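Local coordinates for protein 16S rRNA methyltransferase (Streptomyces sp. DSM 40477, PDB 3MQ2) that methylates the N1 position of adenine 1408 in 16S rRNA, with S-adenosyl-L-methionine as methyl donor, and so confers resistance to aminoglycosides such as kanamycin, neomycin and apramycin, at residues D28-D33 / S51-A56; S110-V115 / P147-V152; L140-W145 / H155-P160. All coordinates share one frame; numbering follows the deposited sequence.

How the contacts relate
From the N terminus, contact 1 comes first: it joins strands 29-34 and 52-58 once helix 40-48 has crossed between them, closing a compact beta-alpha-beta unit. It is complete before contact 2 opens at helix 109-116, about 27 Å away between centres and on the opposite side of the chain's centre. Contacts 2 and 3 cross, because 140-145 precedes 147-152 and 155-160 follows it; contact 3 closes the loop that carries the second half of contact 2. Ala-144 touches both Leu-112 and Val-152, and Trp-145 touches Val-152. Contact 1 pairs two strands of the central sheet, while contacts 2 and 3 fold the loop before helix 160-173 against helix 109-116 and strand 134-141.

Contact 1. Residues D28-D33 / S51-A56; sequences DDVVLD and SRLVVA
Val-55 O receives the hydrogen bond of Asp-33 N (2.8 Å) and a CA-H...O contact from Leu-32 CA (3.2 Å). Leu-32 also lays CD1 beside Val-55, 3.7 Å from CG1. The pattern repeats one step back, where Leu-53 O receives Val-31 N and the CA-H of Val-30, and in the other sense Val-55 N gives a nearly straight bond (177°) to Val-31 O while Leu-53 N binds Asp-29 O. This is parallel pairing, the two strands running at 19° to each other, and it belongs to the first beta-alpha-beta unit of a Rossmann-like methyltransferase. Val-30, Leu-32, Leu-53 and Val-55 form one apolar face, which Phe-20 and Leu-23 of helix 17-24 help to cover. The opposite face carries Val-31, Asp-33, Val-54 and Ala-56 and meets Pro-42 of helix 40-48.

At the entrance to the strands the chemistry turns polar. The Arg-52 chain bends at chi3 (79°), and its guanidinium lies with one face over Val-31 CG2, 3.4 Å from NH2. Water 1 sits at the edge of this group, accepting from Arg-52 NH2 at 2.9 Å and donating to Val-30 O and, weakly, to Asp-29 OD2. The acidic partner proper of NH2 is Glu-101, in a salt bridge, while Asp-29 OD1 pairs with Arg-131. Asp-28 N closes this end on Ser-51 O at 2.8 Å.

At the far end, Asp-33 OD2 is hydrogen-bonded to Thr-36 OG1; the nearest atoms of the Asp-33 side chain and the bound S-adenosylhomocysteine are about 5 Å apart. Bonds between the strands thus use residues 29, 31, 33, 53 and 55, while Val-30 and Leu-32 bond to strand 99-105; Arg-52 and Asp-29 are salt-bridged at one end, and at the other Asp-33 leads to Gly-35 of the S-adenosyl-L-methionine site.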
loop_
_atom_site.group_PDB
_atom_site.type_symbol
_atom_site.label_atom_id
_atom_site.label_comp_id
_atom_site.label_asym_id
_atom_site.label_seq_id
_atom_site.Cartn_x
_atom_site.Cartn_y
_atom_site.Cartn_z
ATOM N N ASP A 28 14.356 9.553 8.571
ATOM C CA ASP A 28 14.404 8.627 9.694
ATOM C C ASP A 28 14.000 7.221 9.281
ATOM O O ASP A 28 14.518 6.238 9.809
ATOM C CB ASP A 28 13.491 9.109 10.822
ATOM C CG ASP A 28 14.029 10.343 11.518
ATOM O OD1 ASP A 28 15.230 10.644 11.345
ATOM O OD2 ASP A 28 13.255 11.001 12.246
ATOM N N ASP A 29 13.073 7.125 8.336
ATOM C CA ASP A 29 12.543 5.825 7.945
ATOM C C ASP A 29 11.810 5.939 6.614
ATOM O O ASP A 29 11.600 7.038 6.109
ATOM C CB ASP A 29 11.597 5.309 9.025
ATOM C CG ASP A 29 11.473 3.793 9.029
ATOM O OD1 ASP A 29 12.146 3.121 8.210
ATOM O OD2 ASP A 29 10.706 3.277 9.869
ATOM N N VAL A 30 11.425 4.799 6.058
ATOM C CA VAL A 30 10.726 4.784 4.776
ATOM C C VAL A 30 9.375 4.094 4.925
ATOM O O VAL A 30 9.274 3.039 5.557
ATOM C CB VAL A 30 11.554 4.060 3.689
ATOM C CG1 VAL A 30 10.751 3.926 2.402
ATOM C CG2 VAL A 30 12.862 4.802 3.420
ATOM N N VAL A 31 8.339 4.700 4.343
ATOM C CA VAL A 31 7.004 4.110 4.273
ATOM C C VAL A 31 6.740 3.814 2.812
ATOM O O VAL A 31 7.062 4.635 1.978
ATOM C CB VAL A 31 5.938 5.120 4.754
ATOM C CG1 VAL A 31 4.528 4.568 4.584
ATOM C CG2 VAL A 31 6.184 5.512 6.212
ATOM N N LEU A 32 6.178 2.647 2.506
ATOM C CA LEU A 32 5.889 2.271 1.118
ATOM C C LEU A 32 4.405 1.980 0.944
ATOM O O LEU A 32 3.845 1.182 1.692
ATOM C CB LEU A 32 6.690 1.025 0.735
ATOM C CG LEU A 32 6.406 0.438 -0.649
ATOM C CD1 LEU A 32 6.826 1.421 -1.739
ATOM C CD2 LEU A 32 7.141 -0.878 -0.831
ATOM N N ASP A 33 3.774 2.622 -0.040
ATOM C CA ASP A 33 2.382 2.328 -0.378
ATOM C C ASP A 33 2.369 1.559 -1.699
ATOM O O ASP A 33 2.825 2.075 -2.715
ATOM C CB ASP A 33 1.567 3.623 -0.514
ATOM C CG ASP A 33 0.065 3.371 -0.595
ATOM O OD1 ASP A 33 -0.395 2.349 -0.049
ATOM O OD2 ASP A 33 -0.665 4.193 -1.191
ATOM N N SER A 51 9.528 13.774 8.579
ATOM C CA SER A 51 10.812 13.135 8.852
ATOM C C SER A 51 10.961 11.746 8.229
ATOM O O SER A 51 12.005 11.108 8.373
ATOM C CB SER A 51 11.051 13.052 10.363
ATOM O OG SER A 51 10.185 12.099 10.951
ATOM N N ARG A 52 9.930 11.278 7.535
ATOM C CA ARG A 52 10.005 9.981 6.869
ATOM C C ARG A 52 9.888 10.154 5.368
ATOM O O ARG A 52 9.239 11.090 4.893
ATOM C CB ARG A 52 8.915 9.049 7.394
ATOM C CG ARG A 52 8.909 8.979 8.910
ATOM C CD ARG A 52 7.553 8.572 9.445
ATOM N NE ARG A 52 7.362 7.137 9.336
ATOM C CZ ARG A 52 6.264 6.496 9.711
ATOM N NH1 ARG A 52 5.237 7.164 10.224
ATOM N NH2 ARG A 52 6.196 5.182 9.569
ATOM N N LEU A 53 10.550 9.271 4.628
ATOM C CA LEU A 53 10.457 9.268 3.175
ATOM C C LEU A 53 9.319 8.349 2.778
ATOM O O LEU A 53 9.277 7.200 3.200
ATOM C CB LEU A 53 11.763 8.773 2.560
ATOM C CG LEU A 53 11.792 8.606 1.044
ATOM C CD1 LEU A 53 11.448 9.907 0.362
ATOM C CD2 LEU A 53 13.166 8.086 0.584
ATOM N N VAL A 54 8.395 8.853 1.969
ATOM C CA VAL A 54 7.234 8.055 1.567
ATOM C C VAL A 54 7.380 7.697 0.109
ATOM O O VAL A 54 7.540 8.579 -0.728
ATOM C CB VAL A 54 5.906 8.825 1.774
ATOM C CG1 VAL A 54 4.698 7.966 1.349
ATOM C CG2 VAL A 54 5.778 9.256 3.244
ATOM N N VAL A 55 7.350 6.398 -0.180
ATOM C CA VAL A 55 7.459 5.900 -1.544
ATOM C C VAL A 55 6.119 5.269 -1.893
ATOM O O VAL A 55 5.543 4.545 -1.084
ATOM C CB VAL A 55 8.587 4.843 -1.666
ATOM C CG1 VAL A 55 8.715 4.344 -3.109
ATOM C CG2 VAL A 55 9.921 5.432 -1.202
ATOM N N ALA A 56 5.610 5.542 -3.087
ATOM C CA ALA A 56 4.328 4.968 -3.474
ATOM C C ALA A 56 4.424 4.487 -4.893
ATOM O O ALA A 56 5.030 5.140 -5.732
ATOM C CB ALA A 56 3.201 5.992 -3.336
HETATM O O HOH W 1 8.450 3.712 8.508
#

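Contact 2. Residues S110-V115 / P147-V152. With SAH (S-adenosyl-L-homocysteine), chain C.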
loop_
_atom_site.group_PDB
_atom_site.type_symbol
_atom_site.label_atom_id
_atom_site.label_comp_id
_atom_site.label_asym_id
_atom_site.label_seq_id
_atom_site.Cartn_x
_atom_site.Cartn_y
_atom_site.Cartn_z
ATOM N N SER A 110 -4.399 -8.702 -9.181
ATOM C CA SER A 110 -3.415 -9.673 -8.719
ATOM C C SER A 110 -2.853 -9.304 -7.351
ATOM O O SER A 110 -2.431 -10.179 -6.605
ATOM C CB SER A 110 -2.278 -9.819 -9.741
ATOM O OG SER A 110 -1.519 -8.623 -9.836
ATOM N N LEU A 111 -2.863 -8.016 -7.021
ATOM C CA LEU A 111 -2.400 -7.580 -5.704
ATOM C C LEU A 111 -3.344 -8.099 -4.614
ATOM O O LEU A 111 -2.908 -8.482 -3.530
ATOM C CB LEU A 111 -2.288 -6.054 -5.640
ATOM C CG LEU A 111 -1.787 -5.447 -4.322
ATOM C CD1 LEU A 111 -0.477 -6.075 -3.903
ATOM C CD2 LEU A 111 -1.643 -3.930 -4.454
ATOM N N LEU A 112 -4.638 -8.117 -4.911
ATOM C CA LEU A 112 -5.599 -8.634 -3.939
ATOM C C LEU A 112 -5.407 -10.141 -3.819
ATOM O O LEU A 112 -5.352 -10.687 -2.723
ATOM C CB LEU A 112 -7.036 -8.288 -4.361
ATOM C CG LEU A 112 -8.164 -9.000 -3.594
ATOM C CD1 LEU A 112 -8.029 -8.767 -2.096
ATOM C CD2 LEU A 112 -9.519 -8.529 -4.104
ATOM N N ARG A 113 -5.295 -10.822 -4.953
ATOM C CA ARG A 113 -5.071 -12.255 -4.905
ATOM C C ARG A 113 -3.835 -12.536 -4.052
ATOM O O ARG A 113 -3.818 -13.459 -3.228
ATOM C CB ARG A 113 -4.910 -12.814 -6.321
ATOM C CG ARG A 113 -4.864 -14.328 -6.375
ATOM C CD ARG A 113 -4.883 -14.839 -7.812
ATOM N NE ARG A 113 -3.603 -14.645 -8.492
ATOM C CZ ARG A 113 -3.373 -13.700 -9.397
ATOM N NH1 ARG A 113 -4.338 -12.853 -9.738
ATOM N NH2 ARG A 113 -2.178 -13.599 -9.965
ATOM N N GLY A 114 -2.813 -11.704 -4.228
ATOM C CA GLY A 114 -1.566 -11.853 -3.499
ATOM C C GLY A 114 -1.716 -11.718 -1.992
ATOM O O GLY A 114 -1.154 -12.515 -1.229
ATOM N N VAL A 115 -2.468 -10.713 -1.547
ATOM C CA VAL A 115 -2.609 -10.492 -0.109
ATOM C C VAL A 115 -3.585 -11.442 0.575
ATOM O O VAL A 115 -3.716 -11.409 1.798
ATOM C CB VAL A 115 -2.901 -9.021 0.265
ATOM C CG1 VAL A 115 -1.754 -8.136 -0.203
ATOM C CG2 VAL A 115 -4.243 -8.555 -0.294
ATOM N N PRO A 147 -20.598 -8.806 -5.019
ATOM C CA PRO A 147 -20.319 -10.240 -4.899
ATOM C C PRO A 147 -18.862 -10.571 -5.232
ATOM O O PRO A 147 -18.091 -9.701 -5.636
ATOM C CB PRO A 147 -21.234 -10.834 -5.966
ATOM C CG PRO A 147 -21.142 -9.821 -7.070
ATOM C CD PRO A 147 -21.077 -8.465 -6.373
ATOM N N SER A 148 -18.489 -11.835 -5.058
ATOM C CA SER A 148 -17.105 -12.248 -5.284
ATOM C C SER A 148 -16.599 -11.886 -6.682
ATOM O O SER A 148 -17.225 -12.225 -7.692
ATOM C CB SER A 148 -16.950 -13.750 -5.040
ATOM O OG SER A 148 -17.153 -14.076 -3.677
ATOM N N VAL A 149 -15.461 -11.198 -6.729
ATOM C CA VAL A 149 -14.797 -10.872 -7.991
ATOM C C VAL A 149 -13.915 -12.060 -8.392
ATOM O O VAL A 149 -13.588 -12.905 -7.558
ATOM C CB VAL A 149 -13.944 -9.595 -7.853
ATOM C CG1 VAL A 149 -14.837 -8.400 -7.525
ATOM C CG2 VAL A 149 -12.896 -9.776 -6.760
ATOM N N PRO A 150 -13.534 -12.135 -9.675
ATOM C CA PRO A 150 -12.780 -13.308 -10.127
ATOM C C PRO A 150 -11.527 -13.575 -9.291
ATOM O O PRO A 150 -11.221 -14.739 -9.008
ATOM C CB PRO A 150 -12.390 -12.936 -11.562
ATOM C CG PRO A 150 -13.488 -12.024 -12.012
ATOM C CD PRO A 150 -13.842 -11.212 -10.782
ATOM N N GLU A 151 -10.815 -12.527 -8.891
ATOM C CA GLU A 151 -9.506 -12.717 -8.267
ATOM C C GLU A 151 -9.541 -13.247 -6.831
ATOM O O GLU A 151 -8.503 -13.665 -6.315
ATOM C CB GLU A 151 -8.620 -11.461 -8.367
ATOM C CG GLU A 151 -9.166 -10.207 -7.690
ATOM C CD GLU A 151 -10.035 -9.352 -8.614
ATOM O OE1 GLU A 151 -10.718 -9.917 -9.500
ATOM O OE2 GLU A 151 -10.041 -8.109 -8.445
ATOM N N VAL A 152 -10.708 -13.240 -6.187
ATOM C CA VAL A 152 -10.814 -13.849 -4.856
ATOM C C VAL A 152 -11.236 -15.310 -4.923
ATOM O O VAL A 152 -11.287 -15.995 -3.902
ATOM C CB VAL A 152 -11.755 -13.087 -3.888
ATOM C CG1 VAL A 152 -11.297 -11.646 -3.730
ATOM C CG2 VAL A 152 -13.229 -13.182 -4.341
HETATM N N SAH C . -4.650 2.246 -2.701
HETATM C CA SAH C . -5.267 3.184 -3.623
HETATM C CB SAH C . -5.709 2.486 -4.908
HETATM C CG SAH C . -6.425 1.158 -4.687
HETATM S SD SAH C . -7.239 0.584 -6.199
HETATM C C SAH C . -6.453 3.842 -2.946
HETATM O O SAH C . -7.070 4.756 -3.493
HETATM O OXT SAH C . -6.812 3.454 -1.834
HETATM C "C5'" SAH C . -5.989 -0.724 -6.290
HETATM C "C4'" SAH C . -4.743 -0.266 -7.039
HETATM O "O4'" SAH C . -3.803 -1.321 -7.052
HETATM C "C3'" SAH C . -5.014 0.083 -8.503
HETATM O "O3'" SAH C . -4.487 1.357 -8.779
HETATM C "C2'" SAH C . -4.246 -0.927 -9.328
HETATM O "O2'" SAH C . -3.638 -0.317 -10.452
HETATM C "C1'" SAH C . -3.209 -1.406 -8.333
HETATM N N9 SAH C . -2.746 -2.781 -8.553
HETATM C C8 SAH C . -3.480 -3.927 -8.715
HETATM N N7 SAH C . -2.610 -4.964 -8.871
HETATM C C5 SAH C . -1.345 -4.473 -8.800
HETATM C C6 SAH C . -0.093 -5.063 -8.890
HETATM N N6 SAH C . 0.031 -6.374 -9.079
HETATM N N1 SAH C . 1.026 -4.272 -8.769
HETATM C C2 SAH C . 0.917 -2.913 -8.566
HETATM N N3 SAH C . -0.324 -2.323 -8.486
HETATM C C4 SAH C . -1.425 -3.105 -8.595
#
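Glu-151, an acidic residue, does its packing here through its aliphatic part: CG rests 4.0 Å from CD2 of Leu-112, the two side chains crossing at about a right angle, while the carboxylate leaves toward the start of the helix. In this Rossmann-like methyltransferase fold, helix 109-116 follows the cofactor-binding loop after strand 99-105, and the short 3-10 turn 150-152 of the loop beyond strand 134-141 leans on its flank. The segments meet purely by van der Waals contact.

Two torsions set the course of Glu-151. CG stands between the backbone N and the carbonyl carbon (chi1 61°), and CD then swings away at chi2 -90°. OE2 is hydrogen-bonded to the backbone N of Gly-109, the first residue of the helix, where the positive end of the helix dipole would be expected to favour a charged carboxylate.

Leu-112 carries most of the apolar contact from the helix side. One branch, CD2, meets the turn, 3.6 Å from Val-152 CG1 and more distantly against Val-149 CG2. Leu-140 and Ala-144 also pack on this leucine. At the outer margin the CB and CG methylenes of Arg-113 sit ahead of the carbonyl oxygen of Glu-151, each 3.7 Å from Glu-151 O.

Toward the N terminus of the helix, Leu-111 and Ser-110 face the ligand. Leu-111 lays CB over the face of the adenine at its N7 side, 3.4 Å from SAH N7. Ser-110, also hydrogen-bonded to Glu-91 OE2, takes the exocyclic amine of the adenine: SAH N6 donates to Ser-110 OG over 2.8 Å, bent to 146° at the hydrogen.

Contact 3. Residues L140-W145 / H155-P160; sequences LNLHAW and HPEPTP
This is a face-on packing of an indole against a proline-rich loop, just past the C-terminal end of strand 134-141 and before helix 160-173. The ring of Trp-145 takes two CH-pi contacts on one face: Glu-157 CA stands 3.5 Å from the centroid of the five-membered ring, and Pro-158 CD lies as close to that of the six-membered ring, 10° off its normal. At the ring edge NE1 reaches His-155 O at 2.9 Å in a weak, bent hydrogen bond (126°). The chain comes here through an Asx turn, Asn-141 OD1 accepting from His-143 N, which opens the 3-10 turn following the strand in this Rossmann-like sheet. Glu-157 is fully extended, with CD anti to CA (chi2 -180°), and its chain crosses Leu-142 at about a right angle, CG 3.8 Å from Leu-142 CD2. Its carboxylate forms a salt bridge to Arg-146 through OE2, while water 2 donates to OE1 of Glu-157 and to the carbonyl O of Trp-145. Pro-158 CG meets Leu-140 CD1 at 3.7 Å, and Leu-210 of strand 209-216 also touches the proline.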
loop_
_atom_site.group_PDB
_atom_site.type_symbol
_atom_site.label_atom_id
_atom_site.label_comp_id
_atom_site.label_asym_id
_atom_site.label_seq_id
_atom_site.Cartn_x
_atom_site.Cartn_y
_atom_site.Cartn_z
ATOM N N LEU A 140 -8.434 -4.447 3.416
ATOM C CA LEU A 140 -9.185 -5.170 2.397
ATOM C C LEU A 140 -10.507 -4.475 2.119
ATOM O O LEU A 140 -11.246 -4.151 3.039
ATOM C CB LEU A 140 -9.470 -6.597 2.850
ATOM C CG LEU A 140 -8.280 -7.527 3.028
ATOM C CD1 LEU A 140 -8.769 -8.892 3.480
ATOM C CD2 LEU A 140 -7.467 -7.639 1.730
ATOM N N ASN A 141 -10.786 -4.242 0.840
ATOM C CA ASN A 141 -12.101 -3.768 0.422
ATOM C C ASN A 141 -13.016 -4.977 0.355
ATOM O O ASN A 141 -12.877 -5.824 -0.534
ATOM C CB ASN A 141 -11.995 -3.114 -0.956
ATOM C CG ASN A 141 -13.321 -2.550 -1.446
ATOM O OD1 ASN A 141 -14.382 -2.824 -0.884
ATOM N ND2 ASN A 141 -13.262 -1.764 -2.525
ATOM N N LEU A 142 -13.945 -5.068 1.302
ATOM C CA LEU A 142 -14.793 -6.240 1.421
ATOM C C LEU A 142 -15.780 -6.365 0.245
ATOM O O LEU A 142 -16.376 -7.418 0.032
ATOM C CB LEU A 142 -15.503 -6.235 2.781
ATOM C CG LEU A 142 -14.568 -6.326 3.991
ATOM C CD1 LEU A 142 -15.302 -5.958 5.279
ATOM C CD2 LEU A 142 -13.938 -7.714 4.103
ATOM N N HIS A 143 -15.903 -5.309 -0.558
ATOM C CA HIS A 143 -16.784 -5.382 -1.715
ATOM C C HIS A 143 -16.255 -6.326 -2.787
ATOM O O HIS A 143 -16.973 -6.667 -3.728
ATOM C CB HIS A 143 -17.102 -3.985 -2.266
ATOM C CG HIS A 143 -17.944 -3.181 -1.336
ATOM N ND1 HIS A 143 -19.310 -3.057 -1.484
ATOM C CD2 HIS A 143 -17.626 -2.507 -0.203
ATOM C CE1 HIS A 143 -19.793 -2.324 -0.496
ATOM N NE2 HIS A 143 -18.792 -1.988 0.300
ATOM N N ALA A 144 -15.016 -6.775 -2.617
ATOM C CA ALA A 144 -14.471 -7.805 -3.489
ATOM C C ALA A 144 -15.241 -9.106 -3.293
ATOM O O ALA A 144 -15.050 -10.064 -4.036
ATOM C CB ALA A 144 -12.970 -8.013 -3.206
ATOM N N TRP A 145 -16.107 -9.140 -2.280
ATOM C CA TRP A 145 -16.926 -10.322 -2.016
ATOM C C TRP A 145 -18.414 -10.002 -2.086
ATOM O O TRP A 145 -19.239 -10.785 -1.629
ATOM C CB TRP A 145 -16.608 -10.912 -0.635
ATOM C CG TRP A 145 -15.276 -11.571 -0.548
ATOM C CD1 TRP A 145 -15.003 -12.897 -0.760
ATOM C CD2 TRP A 145 -14.019 -10.950 -0.229
ATOM N NE1 TRP A 145 -13.661 -13.135 -0.589
ATOM C CE2 TRP A 145 -13.035 -11.962 -0.265
ATOM C CE3 TRP A 145 -13.632 -9.642 0.077
ATOM C CZ2 TRP A 145 -11.682 -11.703 -0.012
ATOM C CZ3 TRP A 145 -12.286 -9.385 0.324
ATOM C CH2 TRP A 145 -11.332 -10.415 0.289
ATOM N N HIS A 155 -12.579 -17.919 -2.109
ATOM C CA HIS A 155 -12.320 -17.424 -0.762
ATOM C C HIS A 155 -13.589 -16.795 -0.207
ATOM O O HIS A 155 -14.196 -15.945 -0.857
ATOM C CB HIS A 155 -11.219 -16.365 -0.766
ATOM C CG HIS A 155 -9.840 -16.912 -0.936
ATOM N ND1 HIS A 155 -9.209 -16.965 -2.161
ATOM C CD2 HIS A 155 -8.956 -17.402 -0.036
ATOM C CE1 HIS A 155 -8.002 -17.480 -2.010
ATOM N NE2 HIS A 155 -7.822 -17.752 -0.729
ATOM N N PRO A 156 -14.009 -17.215 0.994
ATOM C CA PRO A 156 -15.150 -16.555 1.636
ATOM C C PRO A 156 -14.748 -15.152 2.075
ATOM O O PRO A 156 -13.557 -14.901 2.217
ATOM C CB PRO A 156 -15.416 -17.437 2.859
ATOM C CG PRO A 156 -14.085 -18.039 3.174
ATOM C CD PRO A 156 -13.422 -18.269 1.841
ATOM N N GLU A 157 -15.710 -14.254 2.274
ATOM C CA GLU A 157 -15.381 -12.916 2.761
ATOM C C GLU A 157 -14.754 -13.026 4.147
ATOM O O GLU A 157 -15.330 -13.642 5.041
ATOM C CB GLU A 157 -16.622 -12.024 2.831
ATOM C CG GLU A 157 -16.304 -10.609 3.346
ATOM C CD GLU A 157 -17.516 -9.703 3.427
ATOM O OE1 GLU A 157 -18.355 -9.732 2.495
ATOM O OE2 GLU A 157 -17.626 -8.954 4.428
ATOM N N PRO A 158 -13.566 -12.433 4.333
ATOM C CA PRO A 158 -12.916 -12.569 5.642
ATOM C C PRO A 158 -13.542 -11.694 6.718
ATOM O O PRO A 158 -14.049 -10.607 6.457
ATOM C CB PRO A 158 -11.483 -12.110 5.371
ATOM C CG PRO A 158 -11.617 -11.156 4.224
ATOM C CD PRO A 158 -12.720 -11.720 3.362
ATOM N N THR A 159 -13.498 -12.188 7.947
ATOM C CA THR A 159 -13.987 -11.435 9.086
ATOM C C THR A 159 -12.837 -11.372 10.072
ATOM O O THR A 159 -11.857 -12.102 9.917
ATOM C CB THR A 159 -15.162 -12.153 9.760
ATOM O OG1 THR A 159 -14.692 -13.377 10.340
ATOM C CG2 THR A 159 -16.259 -12.454 8.743
ATOM N N PRO A 160 -12.949 -10.504 11.089
ATOM C CA PRO A 160 -11.896 -10.456 12.101
ATOM C C PRO A 160 -11.563 -11.852 12.621
ATOM O O PRO A 160 -10.387 -12.198 12.745
ATOM C CB PRO A 160 -12.529 -9.606 13.206
ATOM C CG PRO A 160 -13.424 -8.678 12.464
ATOM C CD PRO A 160 -13.994 -9.495 11.335
HETATM O O HOH W 2 -19.898 -11.300 1.182
#